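Putative capsular polysaccharide biosynthesis protein (Streptococcus pneumoniae serotype 4, PDB 6EWJ) is a putative sugar aminotransferase of teichoic acid biosynthesis, probably using pyridoxal phosphate to transfer an amino group to a sugar substrate. Local coordinates at residues V174-H179 with F196-F201. Numbering follows the deposited sequence.
Sequences VSDSAH and FTSFSF
Two parallel neighbours in the central mixed sheet of the PLP-dependent aminotransferase fold, strands 172-177 and 196-200, pair here and lead into the cofactor site. Ser175 is held through both its backbone N and its backbone O, which bond to the residues before and after Thr197, the regular parallel pattern. Its N donates to Phe196 O at 2.8 Å, in the carbonyl plane. Its O receives Ser198 N at 2.9 Å, nearly along the C=O axis. Ser198 OG, in the crowded position between its own N and carbonyl carbon (chi1 48°), adds a weak bond to the same oxygen. Beyond this the pairing loosens: Ser177 N reaches Ser198 O at 2.8 Å but with a bent, weak geometry.

On the face bearing Ser175, Ser177, Thr197 and Phe199, Thr197 turns CG2 anti to its backbone N, against the Ser177 side chain; CG2 lies a tight 3.4 Å from Ser177 CB and also rests over the rim of one face of the Phe199 ring. That ring brings CE1 to 3.5 Å from Ser177 CB. The hydroxyls of Ser175 and Ser177 sit 2.7 Å apart, OG to OG, and reach onward to Glu136 and Ser190 respectively.

Asp176 OD1 accepts Ala178 N at 3.0 Å in an Asx turn, while OD2 bonds Ser93. Ala178 CB abuts Ser200 CB at 3.6 Å, so residues 178 and 200 come together beside His179; His179 and Ser200 both belong to the pyridoxal phosphate site, and the cofactor is absent from this chain.

Helix 64-74 packs on the face of Val174 and Ser198 through Leu68, helix 40-53 meets Phe199 through Thr53, and strands 129-132 and 213-217 flank the pair in the sheet.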
ATOM      1  N   VAL A 174      -6.979 -18.063 -10.115  1.00 20.44           N
ATOM      2  CA  VAL A 174      -5.965 -17.181  -9.566  1.00 19.61           C
ATOM      3  C   VAL A 174      -5.329 -17.875  -8.383  1.00 19.73           C
ATOM      4  O   VAL A 174      -5.964 -18.042  -7.328  1.00 20.09           O
ATOM      5  CB  VAL A 174      -6.568 -15.861  -9.095  1.00 19.04           C
ATOM      6  CG1 VAL A 174      -5.516 -14.996  -8.411  1.00 18.22           C
ATOM      7  CG2 VAL A 174      -7.229 -15.154 -10.274  1.00 19.54           C
ATOM      8  N   SER A 175      -4.058 -18.211  -8.513  1.00 19.56           N
ATOM      9  CA  SER A 175      -3.315 -18.845  -7.431  1.00 19.26           C
ATOM     10  C   SER A 175      -2.918 -17.884  -6.314  1.00 18.80           C
ATOM     11  O   SER A 175      -2.185 -16.893  -6.576  1.00 18.27           O
ATOM     12  CB  SER A 175      -2.020 -19.487  -7.965  1.00 19.34           C
ATOM     13  OG  SER A 175      -1.234 -19.958  -6.854  1.00 19.60           O
ATOM     14  N   ASP A 176      -3.334 -18.183  -5.078  1.00 18.53           N
ATOM     15  CA  ASP A 176      -2.677 -17.601  -3.928  1.00 18.65           C
ATOM     16  C   ASP A 176      -1.423 -18.369  -3.588  1.00 18.21           C
ATOM     17  O   ASP A 176      -1.462 -19.373  -2.871  1.00 18.34           O
ATOM     18  CB  ASP A 176      -3.607 -17.498  -2.720  1.00 18.85           C
ATOM     19  CG  ASP A 176      -2.927 -16.875  -1.517  1.00 18.96           C
ATOM     20  OD1 ASP A 176      -1.707 -16.586  -1.554  1.00 18.60           O
ATOM     21  OD2 ASP A 176      -3.613 -16.672  -0.479  1.00 19.69           O
ATOM     22  N   SER A 177      -0.302 -17.902  -4.160  1.00 18.35           N
ATOM     23  CA  SER A 177       1.045 -18.474  -3.936  1.00 18.16           C
ATOM     24  C   SER A 177       1.894 -17.700  -2.921  1.00 17.37           C
ATOM     25  O   SER A 177       3.119 -17.622  -3.021  1.00 17.58           O
ATOM     26  CB  SER A 177       1.784 -18.590  -5.258  1.00 19.10           C
ATOM     27  OG  SER A 177       1.268 -19.677  -5.994  1.00 20.23           O
ATOM     28  N   ALA A 178       1.256 -17.158  -1.910  1.00 17.06           N
ATOM     29  CA  ALA A 178       2.001 -16.492  -0.876  1.00 17.11           C
ATOM     30  C   ALA A 178       3.105 -17.435  -0.326  1.00 17.43           C
ATOM     31  O   ALA A 178       4.162 -16.975   0.029  1.00 17.14           O
ATOM     32  CB  ALA A 178       1.062 -15.982   0.229  1.00 17.04           C
ATOM     33  N   HIS A 179       2.790 -18.719  -0.183  1.00 18.39           N
ATOM     34  CA  HIS A 179       3.679 -19.666   0.421  1.00 19.12           C
ATOM     35  C   HIS A 179       4.515 -20.422  -0.591  1.00 19.70           C
ATOM     36  O   HIS A 179       5.260 -21.313  -0.203  1.00 20.75           O
ATOM     37  CB  HIS A 179       2.878 -20.698   1.218  1.00 20.25           C
ATOM     38  CG  HIS A 179       2.025 -20.127   2.306  1.00 19.81           C
ATOM     39  ND1 HIS A 179       1.175 -20.915   3.036  1.00 20.65           N
ATOM     40  CD2 HIS A 179       1.905 -18.877   2.820  1.00 20.59           C
ATOM     41  CE1 HIS A 179       0.552 -20.187   3.945  1.00 20.65           C
ATOM     42  NE2 HIS A 179       0.978 -18.937   3.841  1.00 19.75           N
ATOM     43  N   PHE A 196      -3.610 -16.399 -13.259  1.00 22.27           N
ATOM     44  CA  PHE A 196      -2.863 -15.346 -12.557  1.00 20.67           C
ATOM     45  C   PHE A 196      -2.362 -15.928 -11.245  1.00 19.84           C
ATOM     46  O   PHE A 196      -2.992 -16.865 -10.690  1.00 19.95           O
ATOM     47  CB  PHE A 196      -3.755 -14.111 -12.252  1.00 20.51           C
ATOM     48  CG  PHE A 196      -4.243 -13.377 -13.453  1.00 21.04           C
ATOM     49  CD1 PHE A 196      -5.344 -13.838 -14.164  1.00 22.00           C
ATOM     50  CD2 PHE A 196      -3.654 -12.196 -13.845  1.00 21.08           C
ATOM     51  CE1 PHE A 196      -5.805 -13.159 -15.273  1.00 22.60           C
ATOM     52  CE2 PHE A 196      -4.115 -11.487 -14.942  1.00 21.79           C
ATOM     53  CZ  PHE A 196      -5.190 -11.971 -15.668  1.00 22.70           C
ATOM     54  N   THR A 197      -1.264 -15.369 -10.736  1.00 19.03           N
ATOM     55  CA  THR A 197      -0.696 -15.786  -9.457  1.00 18.59           C
ATOM     56  C   THR A 197      -0.271 -14.567  -8.623  1.00 18.28           C
ATOM     57  O   THR A 197       0.375 -13.644  -9.152  1.00 18.28           O
ATOM     58  CB  THR A 197       0.496 -16.749  -9.659  1.00 18.84           C
ATOM     59  OG1 THR A 197       0.088 -17.855 -10.484  1.00 18.94           O
ATOM     60  CG2 THR A 197       1.026 -17.280  -8.337  1.00 18.26           C
ATOM     61  N   SER A 198      -0.583 -14.591  -7.326  1.00 17.83           N
ATOM     62  CA  SER A 198       0.045 -13.679  -6.347  1.00 17.73           C
ATOM     63  C   SER A 198       1.061 -14.372  -5.460  1.00 17.03           C
ATOM     64  O   SER A 198       0.824 -15.445  -4.949  1.00 17.07           O
ATOM     65  CB  SER A 198      -0.996 -12.991  -5.399  1.00 17.87           C
ATOM     66  OG  SER A 198      -1.868 -13.963  -4.889  1.00 19.80           O
ATOM     67  N   PHE A 199       2.149 -13.683  -5.222  1.00 16.77           N
ATOM     68  CA  PHE A 199       3.202 -14.090  -4.323  1.00 16.59           C
ATOM     69  C   PHE A 199       3.387 -13.095  -3.200  1.00 16.39           C
ATOM     70  O   PHE A 199       3.069 -11.889  -3.345  1.00 16.43           O
ATOM     71  CB  PHE A 199       4.528 -14.161  -5.097  1.00 17.00           C
ATOM     72  CG  PHE A 199       4.592 -15.269  -6.123  1.00 17.34           C
ATOM     73  CD1 PHE A 199       4.824 -16.571  -5.736  1.00 17.60           C
ATOM     74  CD2 PHE A 199       4.472 -14.989  -7.499  1.00 18.06           C
ATOM     75  CE1 PHE A 199       4.876 -17.617  -6.674  1.00 18.15           C
ATOM     76  CE2 PHE A 199       4.537 -16.014  -8.445  1.00 18.10           C
ATOM     77  CZ  PHE A 199       4.759 -17.312  -8.026  1.00 18.73           C
ATOM     78  N   SER A 200       3.972 -13.568  -2.105  1.00 16.35           N
ATOM     79  CA  SER A 200       4.166 -12.738  -0.911  1.00 16.29           C
ATOM     80  C   SER A 200       5.655 -12.780  -0.609  1.00 16.77           C
ATOM     81  O   SER A 200       6.231 -13.848  -0.588  1.00 17.36           O
ATOM     82  CB  SER A 200       3.455 -13.272   0.328  1.00 15.81           C
ATOM     83  OG  SER A 200       3.765 -12.500   1.476  1.00 16.18           O
ATOM     84  N   PHE A 201       6.187 -11.611  -0.262  1.00 16.79           N
ATOM     85  CA  PHE A 201       7.543 -11.452   0.214  1.00 17.62           C
ATOM     86  C   PHE A 201       7.532 -10.832   1.600  1.00 17.92           C
ATOM     87  O   PHE A 201       8.476 -10.122   2.010  1.00 17.77           O
ATOM     88  CB  PHE A 201       8.368 -10.552  -0.763  1.00 18.05           C
ATOM     89  CG  PHE A 201       8.154 -10.822  -2.210  1.00 17.97           C
ATOM     90  CD1 PHE A 201       8.057 -12.115  -2.723  1.00 18.87           C
ATOM     91  CD2 PHE A 201       8.166  -9.782  -3.098  1.00 18.63           C
ATOM     92  CE1 PHE A 201       7.891 -12.333  -4.088  1.00 18.94           C
ATOM     93  CE2 PHE A 201       8.058  -9.999  -4.482  1.00 18.87           C
ATOM     94  CZ  PHE A 201       7.881 -11.260  -4.959  1.00 18.99           C
TER